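Local structure of methylocystis parvus OBBP MbnE (Methylocystis parvus OBBP, 5ICQ) at residues V68-F74 and L265-R269; G168-S172 and Y183-V188; L313-N317 and P591-I597. The protein probably binds the copper-chelating peptide methanobactin in the periplasm, as a solute-binding protein of family 5 serving its transport. All coordinates share one frame; numbering follows the deposited sequence.

Contact 1 (V68-F74 and L265-R269)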
loop_
_atom_site.group_PDB
_atom_site.type_symbol
_atom_site.label_atom_id
_atom_site.label_comp_id
_atom_site.label_asym_id
_atom_site.label_seq_id
_atom_site.Cartn_x
_atom_site.Cartn_y
_atom_site.Cartn_z
ATOM N N VAL A 68 9.973 -20.233 -3.246
ATOM C CA VAL A 68 8.906 -19.245 -3.153
ATOM C C VAL A 68 7.890 -19.531 -4.250
ATOM O O VAL A 68 8.265 -19.864 -5.381
ATOM C CB VAL A 68 9.492 -17.823 -3.306
ATOM C CG1 VAL A 68 8.403 -16.801 -3.558
ATOM C CG2 VAL A 68 10.308 -17.455 -2.077
ATOM N N GLY A 69 6.609 -19.425 -3.912
ATOM C CA GLY A 69 5.553 -19.637 -4.887
ATOM C C GLY A 69 4.645 -18.430 -5.022
ATOM O O GLY A 69 4.196 -17.856 -4.022
ATOM N N LEU A 70 4.353 -18.046 -6.256
ATOM C CA LEU A 70 3.566 -16.862 -6.547
ATOM C C LEU A 70 2.458 -17.207 -7.528
ATOM O O LEU A 70 2.641 -18.060 -8.402
ATOM C CB LEU A 70 4.447 -15.754 -7.147
ATOM C CG LEU A 70 5.476 -15.144 -6.200
ATOM C CD1 LEU A 70 6.461 -14.259 -6.960
ATOM C CD2 LEU A 70 4.760 -14.359 -5.096
ATOM N N PRO A 71 1.302 -16.561 -7.413
ATOM C CA PRO A 71 0.231 -16.799 -8.381
ATOM C C PRO A 71 0.452 -15.986 -9.646
ATOM O O PRO A 71 1.097 -14.934 -9.636
ATOM C CB PRO A 71 -1.021 -16.329 -7.631
ATOM C CG PRO A 71 -0.516 -15.196 -6.797
ATOM C CD PRO A 71 0.926 -15.538 -6.424
ATOM N N GLY A 72 -0.091 -16.487 -10.750
ATOM C CA GLY A 72 -0.028 -15.733 -11.987
ATOM C C GLY A 72 1.160 -16.086 -12.853
ATOM O O GLY A 72 1.568 -17.252 -12.919
ATOM N N THR A 73 1.726 -15.092 -13.533
ATOM C CA THR A 73 2.792 -15.349 -14.489
ATOM C C THR A 73 3.665 -14.104 -14.600
ATOM O O THR A 73 3.420 -13.090 -13.947
ATOM C CB THR A 73 2.218 -15.751 -15.852
ATOM O OG1 THR A 73 3.277 -16.202 -16.706
ATOM C CG2 THR A 73 1.511 -14.570 -16.502
ATOM N N PHE A 74 4.695 -14.192 -15.438
ATOM C CA PHE A 74 5.550 -13.047 -15.712
ATOM C C PHE A 74 6.166 -13.228 -17.089
ATOM O O PHE A 74 6.324 -14.350 -17.576
ATOM C CB PHE A 74 6.657 -12.891 -14.651
ATOM C CG PHE A 74 7.752 -13.913 -14.766
ATOM C CD1 PHE A 74 7.587 -15.186 -14.238
ATOM C CD2 PHE A 74 8.945 -13.606 -15.406
ATOM C CE1 PHE A 74 8.592 -16.137 -14.337
ATOM C CE2 PHE A 74 9.955 -14.557 -15.515
ATOM C CZ PHE A 74 9.778 -15.821 -14.974
ATOM N N LEU A 265 11.905 -18.633 -7.388
ATOM C CA LEU A 265 10.562 -18.061 -7.441
ATOM C C LEU A 265 9.781 -18.792 -8.526
ATOM O O LEU A 265 10.057 -18.617 -9.716
ATOM C CB LEU A 265 10.603 -16.560 -7.727
ATOM C CG LEU A 265 11.290 -15.696 -6.659
ATOM C CD1 LEU A 265 12.751 -15.454 -7.011
ATOM C CD2 LEU A 265 10.564 -14.375 -6.455
ATOM N N GLN A 266 8.802 -19.594 -8.119
ATOM C CA GLN A 266 7.999 -20.387 -9.046
ATOM C C GLN A 266 6.599 -19.804 -9.157
ATOM O O GLN A 266 5.991 -19.437 -8.147
ATOM C CB GLN A 266 7.895 -21.841 -8.591
ATOM C CG GLN A 266 9.209 -22.535 -8.326
ATOM C CD GLN A 266 8.989 -23.938 -7.794
ATOM O OE1 GLN A 266 7.922 -24.515 -7.983
ATOM N NE2 GLN A 266 9.995 -24.492 -7.127
ATOM N N TYR A 267 6.084 -19.748 -10.384
ATOM C CA TYR A 267 4.785 -19.159 -10.665
ATOM C C TYR A 267 3.761 -20.251 -10.948
ATOM O O TYR A 267 4.072 -21.254 -11.599
ATOM C CB TYR A 267 4.876 -18.175 -11.841
ATOM C CG TYR A 267 5.431 -16.833 -11.407
ATOM C CD1 TYR A 267 6.792 -16.667 -11.156
ATOM C CD2 TYR A 267 4.594 -15.746 -11.218
ATOM C CE1 TYR A 267 7.298 -15.453 -10.742
ATOM C CE2 TYR A 267 5.094 -14.520 -10.802
ATOM C CZ TYR A 267 6.452 -14.384 -10.573
ATOM O OH TYR A 267 6.951 -13.172 -10.163
ATOM N N PHE A 268 2.543 -20.047 -10.445
ATOM C CA PHE A 268 1.497 -21.060 -10.475
ATOM C C PHE A 268 0.217 -20.477 -11.057
ATOM O O PHE A 268 -0.159 -19.345 -10.741
ATOM C CB PHE A 268 1.214 -21.624 -9.063
ATOM C CG PHE A 268 2.312 -22.513 -8.531
ATOM C CD1 PHE A 268 3.417 -21.969 -7.896
ATOM C CD2 PHE A 268 2.238 -23.894 -8.675
ATOM C CE1 PHE A 268 4.429 -22.790 -7.414
ATOM C CE2 PHE A 268 3.247 -24.720 -8.197
ATOM C CZ PHE A 268 4.348 -24.165 -7.568
ATOM N N ARG A 269 -0.449 -21.289 -11.885
ATOM C CA ARG A 269 -1.741 -21.032 -12.521
ATOM C C ARG A 269 -2.710 -20.255 -11.640
ATOM O O ARG A 269 -3.097 -19.129 -11.967
ATOM C CB ARG A 269 -2.414 -22.356 -12.920
ATOM C CG ARG A 269 -1.785 -23.120 -14.087
ATOM C CD ARG A 269 -0.409 -23.684 -13.750
ATOM N NE ARG A 269 -0.441 -24.620 -12.628
ATOM C CZ ARG A 269 0.645 -25.103 -12.032
ATOM N NH1 ARG A 269 1.850 -24.733 -12.443
ATOM N NH2 ARG A 269 0.527 -25.957 -11.024
#

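Contact 2 (G168-S172 and Y183-V188)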
loop_
_atom_site.group_PDB
_atom_site.type_symbol
_atom_site.label_atom_id
_atom_site.label_comp_id
_atom_site.label_asym_id
_atom_site.label_seq_id
_atom_site.Cartn_x
_atom_site.Cartn_y
_atom_site.Cartn_z
ATOM N N GLY A 168 10.541 15.003 -12.454
ATOM C CA GLY A 168 10.379 16.213 -13.240
ATOM C C GLY A 168 10.369 17.489 -12.423
ATOM O O GLY A 168 10.550 18.569 -12.984
ATOM N N LEU A 169 10.160 17.392 -11.107
ATOM C CA LEU A 169 10.176 18.579 -10.262
ATOM C C LEU A 169 11.587 19.053 -9.953
ATOM O O LEU A 169 11.763 20.213 -9.565
ATOM C CB LEU A 169 9.438 18.311 -8.947
ATOM C CG LEU A 169 7.946 17.981 -8.993
ATOM C CD1 LEU A 169 7.475 17.519 -7.623
ATOM C CD2 LEU A 169 7.158 19.200 -9.440
ATOM N N VAL A 170 12.591 18.186 -10.114
ATOM C CA VAL A 170 13.960 18.551 -9.774
ATOM C C VAL A 170 14.436 19.672 -10.686
ATOM O O VAL A 170 14.249 19.619 -11.906
ATOM C CB VAL A 170 14.875 17.321 -9.885
ATOM C CG1 VAL A 170 16.328 17.717 -9.682
ATOM C CG2 VAL A 170 14.458 16.268 -8.871
ATOM N N LYS A 171 15.083 20.684 -10.102
ATOM C CA LYS A 171 15.564 21.798 -10.919
ATOM C C LYS A 171 16.853 21.442 -11.652
ATOM O O LYS A 171 17.002 21.763 -12.836
ATOM C CB LYS A 171 15.764 23.038 -10.053
ATOM C CG LYS A 171 14.474 23.632 -9.506
ATOM C CD LYS A 171 13.515 23.951 -10.640
ATOM C CE LYS A 171 12.372 24.856 -10.187
ATOM N NZ LYS A 171 11.443 24.166 -9.255
ATOM N N SER A 172 17.796 20.786 -10.982
ATOM C CA SER A 172 18.974 20.284 -11.675
ATOM C C SER A 172 19.515 19.075 -10.932
ATOM O O SER A 172 19.337 18.945 -9.720
ATOM C CB SER A 172 20.074 21.347 -11.816
ATOM O OG SER A 172 20.757 21.561 -10.595
ATOM N N TYR A 183 21.253 17.270 -6.118
ATOM C CA TYR A 183 19.933 17.593 -6.650
ATOM C C TYR A 183 19.504 18.972 -6.143
ATOM O O TYR A 183 19.448 19.199 -4.924
ATOM C CB TYR A 183 18.890 16.548 -6.250
ATOM C CG TYR A 183 19.055 15.191 -6.896
ATOM C CD1 TYR A 183 18.693 14.983 -8.220
ATOM C CD2 TYR A 183 19.514 14.098 -6.164
ATOM C CE1 TYR A 183 18.818 13.741 -8.811
ATOM C CE2 TYR A 183 19.640 12.845 -6.750
ATOM C CZ TYR A 183 19.288 12.673 -8.070
ATOM O OH TYR A 183 19.417 11.427 -8.649
ATOM N N ASP A 184 19.204 19.876 -7.084
ATOM C CA ASP A 184 18.626 21.190 -6.824
ATOM C C ASP A 184 17.107 21.098 -6.756
ATOM O O ASP A 184 16.451 20.826 -7.766
ATOM C CB ASP A 184 19.124 22.125 -7.926
ATOM C CG ASP A 184 18.398 23.480 -7.989
ATOM O OD1 ASP A 184 17.279 23.656 -7.521
ATOM O OD2 ASP A 184 19.025 24.432 -8.496
ATOM N N LEU A 185 16.538 21.369 -5.572
ATOM C CA LEU A 185 15.089 21.376 -5.396
ATOM C C LEU A 185 14.556 22.763 -5.022
ATOM O O LEU A 185 13.510 22.860 -4.386
ATOM C CB LEU A 185 14.659 20.353 -4.338
ATOM C CG LEU A 185 15.337 18.977 -4.346
ATOM C CD1 LEU A 185 14.816 18.104 -3.194
ATOM C CD2 LEU A 185 15.127 18.304 -5.673
ATOM N N THR A 186 15.249 23.850 -5.381
ATOM C CA THR A 186 14.742 25.177 -5.016
ATOM C C THR A 186 13.390 25.452 -5.659
ATOM O O THR A 186 13.193 25.210 -6.854
ATOM C CB THR A 186 15.713 26.298 -5.395
ATOM O OG1 THR A 186 16.241 26.086 -6.710
ATOM C CG2 THR A 186 16.809 26.501 -4.348
ATOM N N GLY A 187 12.459 25.964 -4.855
ATOM C CA GLY A 187 11.160 26.373 -5.335
ATOM C C GLY A 187 10.127 25.277 -5.463
ATOM O O GLY A 187 8.999 25.567 -5.881
ATOM N N VAL A 188 10.457 24.032 -5.120
ATOM C CA VAL A 188 9.485 22.952 -5.292
ATOM C C VAL A 188 8.573 22.818 -4.074
ATOM O O VAL A 188 7.364 22.638 -4.224
ATOM C CB VAL A 188 10.189 21.615 -5.633
ATOM C CG1 VAL A 188 11.048 21.120 -4.490
ATOM C CG2 VAL A 188 9.158 20.551 -6.006
#

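Contact 3 (L313-N317 and P591-I597)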
loop_
_atom_site.group_PDB
_atom_site.type_symbol
_atom_site.label_atom_id
_atom_site.label_comp_id
_atom_site.label_asym_id
_atom_site.label_seq_id
_atom_site.Cartn_x
_atom_site.Cartn_y
_atom_site.Cartn_z
ATOM N N LEU A 313 0.076 -13.004 12.228
ATOM C CA LEU A 313 0.991 -11.975 12.700
ATOM C C LEU A 313 0.375 -10.594 12.520
ATOM O O LEU A 313 -0.380 -10.345 11.576
ATOM C CB LEU A 313 2.333 -12.035 11.960
ATOM C CG LEU A 313 3.050 -13.387 11.930
ATOM C CD1 LEU A 313 4.324 -13.280 11.095
ATOM C CD2 LEU A 313 3.372 -13.859 13.337
ATOM N N LYS A 314 0.713 -9.692 13.432
ATOM C CA LYS A 314 0.219 -8.324 13.386
ATOM C C LYS A 314 1.377 -7.374 13.628
ATOM O O LYS A 314 2.253 -7.654 14.453
ATOM C CB LYS A 314 -0.863 -8.088 14.450
ATOM C CG LYS A 314 -1.698 -6.830 14.217
ATOM C CD LYS A 314 -2.603 -6.547 15.405
ATOM C CE LYS A 314 -3.734 -5.582 15.048
ATOM N NZ LYS A 314 -3.606 -4.990 13.679
ATOM N N ASN A 315 1.387 -6.244 12.931
ATOM C CA ASN A 315 2.300 -5.171 13.309
ATOM C C ASN A 315 1.489 -3.877 13.391
ATOM O O ASN A 315 0.262 -3.873 13.564
ATOM C CB ASN A 315 3.530 -5.109 12.378
ATOM C CG ASN A 315 3.190 -4.734 10.948
ATOM O OD1 ASN A 315 2.048 -4.393 10.632
ATOM N ND2 ASN A 315 4.199 -4.785 10.068
ATOM N N GLU A 316 2.176 -2.745 13.302
ATOM C CA GLU A 316 1.540 -1.451 13.486
ATOM C C GLU A 316 1.192 -0.774 12.169
ATOM O O GLU A 316 0.828 0.404 12.172
ATOM C CB GLU A 316 2.433 -0.553 14.336
ATOM C CG GLU A 316 2.664 -1.140 15.725
ATOM C CD GLU A 316 3.753 -0.429 16.493
ATOM O OE1 GLU A 316 3.591 0.776 16.779
ATOM O OE2 GLU A 316 4.772 -1.077 16.811
ATOM N N ASN A 317 1.282 -1.487 11.059
ATOM C CA ASN A 317 0.878 -0.914 9.781
ATOM C C ASN A 317 -0.628 -0.667 9.776
ATOM O O ASN A 317 -1.391 -1.549 10.175
ATOM C CB ASN A 317 1.251 -1.847 8.638
ATOM C CG ASN A 317 1.461 -1.107 7.340
ATOM O OD1 ASN A 317 2.416 -0.347 7.205
ATOM N ND2 ASN A 317 0.564 -1.315 6.379
ATOM N N PRO A 591 9.277 -6.596 11.757
ATOM C CA PRO A 591 9.232 -5.139 11.562
ATOM C C PRO A 591 7.900 -4.550 11.997
ATOM O O PRO A 591 6.843 -5.151 11.790
ATOM C CB PRO A 591 9.444 -4.974 10.051
ATOM C CG PRO A 591 9.045 -6.258 9.467
ATOM C CD PRO A 591 9.417 -7.310 10.478
ATOM N N ARG A 592 7.961 -3.351 12.594
ATOM C CA ARG A 592 6.752 -2.699 13.100
ATOM C C ARG A 592 5.825 -2.222 11.986
ATOM O O ARG A 592 4.623 -2.028 12.231
ATOM C CB ARG A 592 7.114 -1.493 13.977
ATOM C CG ARG A 592 7.867 -1.817 15.254
ATOM C CD ARG A 592 8.216 -0.553 16.038
ATOM N NE ARG A 592 7.026 0.177 16.486
ATOM C CZ ARG A 592 7.051 1.345 17.132
ATOM N NH1 ARG A 592 8.208 1.934 17.408
ATOM N NH2 ARG A 592 5.918 1.928 17.505
ATOM N N TYR A 593 6.348 -1.993 10.785
ATOM C CA TYR A 593 5.551 -1.421 9.709
ATOM C C TYR A 593 5.682 -2.270 8.453
ATOM O O TYR A 593 6.449 -3.237 8.397
ATOM C CB TYR A 593 5.948 0.044 9.432
ATOM C CG TYR A 593 5.672 0.920 10.616
ATOM C CD1 TYR A 593 4.387 1.391 10.873
ATOM C CD2 TYR A 593 6.682 1.236 11.516
ATOM C CE1 TYR A 593 4.128 2.178 11.984
ATOM C CE2 TYR A 593 6.434 2.015 12.620
ATOM C CZ TYR A 593 5.161 2.484 12.854
ATOM O OH TYR A 593 4.950 3.266 13.965
ATOM N N GLY A 594 4.888 -1.905 7.448
ATOM C CA GLY A 594 4.886 -2.615 6.189
ATOM C C GLY A 594 3.789 -3.651 6.061
ATOM O O GLY A 594 3.423 -4.317 7.032
ATOM N N SER A 595 3.259 -3.790 4.854
ATOM C CA SER A 595 2.330 -4.865 4.540
ATOM C C SER A 595 2.566 -5.271 3.088
ATOM O O SER A 595 2.618 -4.409 2.221
ATOM C CB SER A 595 0.876 -4.434 4.757
ATOM O OG SER A 595 -0.015 -5.526 4.553
ATOM N N PRO A 596 2.749 -6.578 2.816
ATOM C CA PRO A 596 2.853 -7.694 3.767
ATOM C C PRO A 596 4.025 -7.503 4.716
ATOM O O PRO A 596 4.926 -6.720 4.411
ATOM C CB PRO A 596 3.089 -8.915 2.868
ATOM C CG PRO A 596 2.604 -8.504 1.516
ATOM C CD PRO A 596 2.858 -7.033 1.417
ATOM N N ILE A 597 4.011 -8.199 5.849
ATOM C CA ILE A 597 5.050 -7.977 6.852
ATOM C C ILE A 597 6.420 -8.403 6.329
ATOM O O ILE A 597 7.436 -7.762 6.627
ATOM C CB ILE A 597 4.683 -8.698 8.158
ATOM C CG1 ILE A 597 3.441 -8.047 8.780
ATOM C CG2 ILE A 597 5.852 -8.644 9.141
ATOM C CD1 ILE A 597 2.851 -8.823 9.961
HETATM O O HOH W 1 0.972 -5.249 7.978
HETATM O O HOH W 2 2.686 2.945 15.696
#

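Contact 1 (V68-F74 and L265-R269)
V68 O receives the amide of Q266 in a nearly straight bond, N to O 2.8 Å, the shortest of four backbone bonds that join V68, L70 and G72 to Q266 and F268. L70 N donates to Q266 O and L70 O accepts from F268 N. G72 N then reaches F268 O, carrying the pairing one residue past the strand end. The two strands run parallel, 32° apart in direction, and form one side of a mixed four-stranded sheet in which strand 65-71 is outermost and strand 237-242 flanks 262-268 across from it. On the face bearing V68, L70, L265 and Y267, the tyrosine ring is sandwiched. L70 CB lies over one face, 4.1 Å from the ring centroid, and L70 CD1 reaches along to Y267 OH at 3.4 Å. The opposite face meets F74 CD1, 3.5 Å from Y267 CD1; the rings are inclined at 46°. The chain turns at G72, whose backbone angles call for glycine, and F74 CG, set between its backbone N and carbonyl carbon (chi1 73°), lays the ring across Y267. Y267 OH is hydrogen-bonded to Q89 N. On the sheet face bearing Q266 and F268, the F268 side chain lies against L274 and A277 of helix 271-279.

Contact 2 (G168-S172 and Y183-V188)
K171 folds back over the 183-188 segment: its chain bends at chi2 (-56°) and again at chi4 (-69°), which curls the ammonium round to T186 O, NZ to O 3.1 Å. Its CB and CG pass over the carboxylate of D184 on the way, CB standing 3.0 Å from D184 OD1, yet NZ ends well away from that oxygen. The aspartate is held by other groups. With its CG anti to the backbone N (chi1 168°), D184 turns OD1 forward along its own chain, into the loop that follows the strand, where T186 N donates nearly along the C-O axis and closes an Asx turn. T186 OG1 donates to the same oxygen from the syn side at 2.8 Å, and R126 adds a salt bridge to it from outside; three donors would be expected to stabilise the charged form. K171 and S172 both face D184, a classic beta bulge at the start of the hairpin formed by strands 172-175 and 180-184. D184 O takes K171 N at 2.7 Å and, weakly, S172 N, while D184 N returns a bond to S172 O. V170 spreads its two methyls over different partners: CG1 sits at the edge of the Y183 ring, 3.9 Å from CD1, and CG2 meets L185 CD2. V188 CG2, anti to the backbone N, meets L169 CB at 3.7 Å, the two side chains crossing at about a right angle. L169 and L185 also both rest on L193 of helix 193-198, and Y183 meets F152 of helix 145-158.

Contact 3 (L313-N317 and P591-I597)
N315 CG stands between its backbone N and carbonyl carbon (chi1 66°), and a chi2 near zero turns ND2 into the bend made by P591-G594. There the amide nitrogen donates to two carbonyls, G594 O on an in-plane lone pair and P591 O from above the carbonyl plane, each at 3.2 Å and each close to the plane of the amide. OD1 accepts from N317 N, an Asx turn, so both ends of the amide are engaged and its rotation is fixed. N317, its CG anti to the backbone N (chi1 -154°), places OD1 2.9 Å from G594 N, while E316 N donates to R592 O. The R592 chain bends at chi3 and offers its guanidinium side-on to E316: NE to OE2 is 2.6 Å, and NH2 meets the syn lone pair of OE1 at 2.7 Å, almost straight. A water links E316 OE1 to Y593 OH. At the other end I597 CD1 touches L313 CB at 3.8 Å. The contact thus joins two loops, the link from strand 308-313 to strand 322-326 and the one between strands 584-585 and 606-607. L313 rests on I578 of strand 576-581, and Y593 on P107 and A503.

How the contacts relate
From the N terminus, strand 65-71 enters contact 1 first but waits for its partner, strand 262-268, closing a loop of 190 residues. Within that loop lies contact 2, a short closure of ten residues that joins the end of helix 161-168 and strand 172-175 to strand 180-184 of the six-stranded antiparallel sheet. Contact 3 opens only after contact 1 has closed, and spans 273 residues to bring the loop 591-597 near the C terminus back to 313-317. Nothing crosses. Contacts 1 and 3 are the nearer pair, their nearest atoms about 9 Å apart, whereas the centres of contacts 1 and 2 lie 40 Å apart.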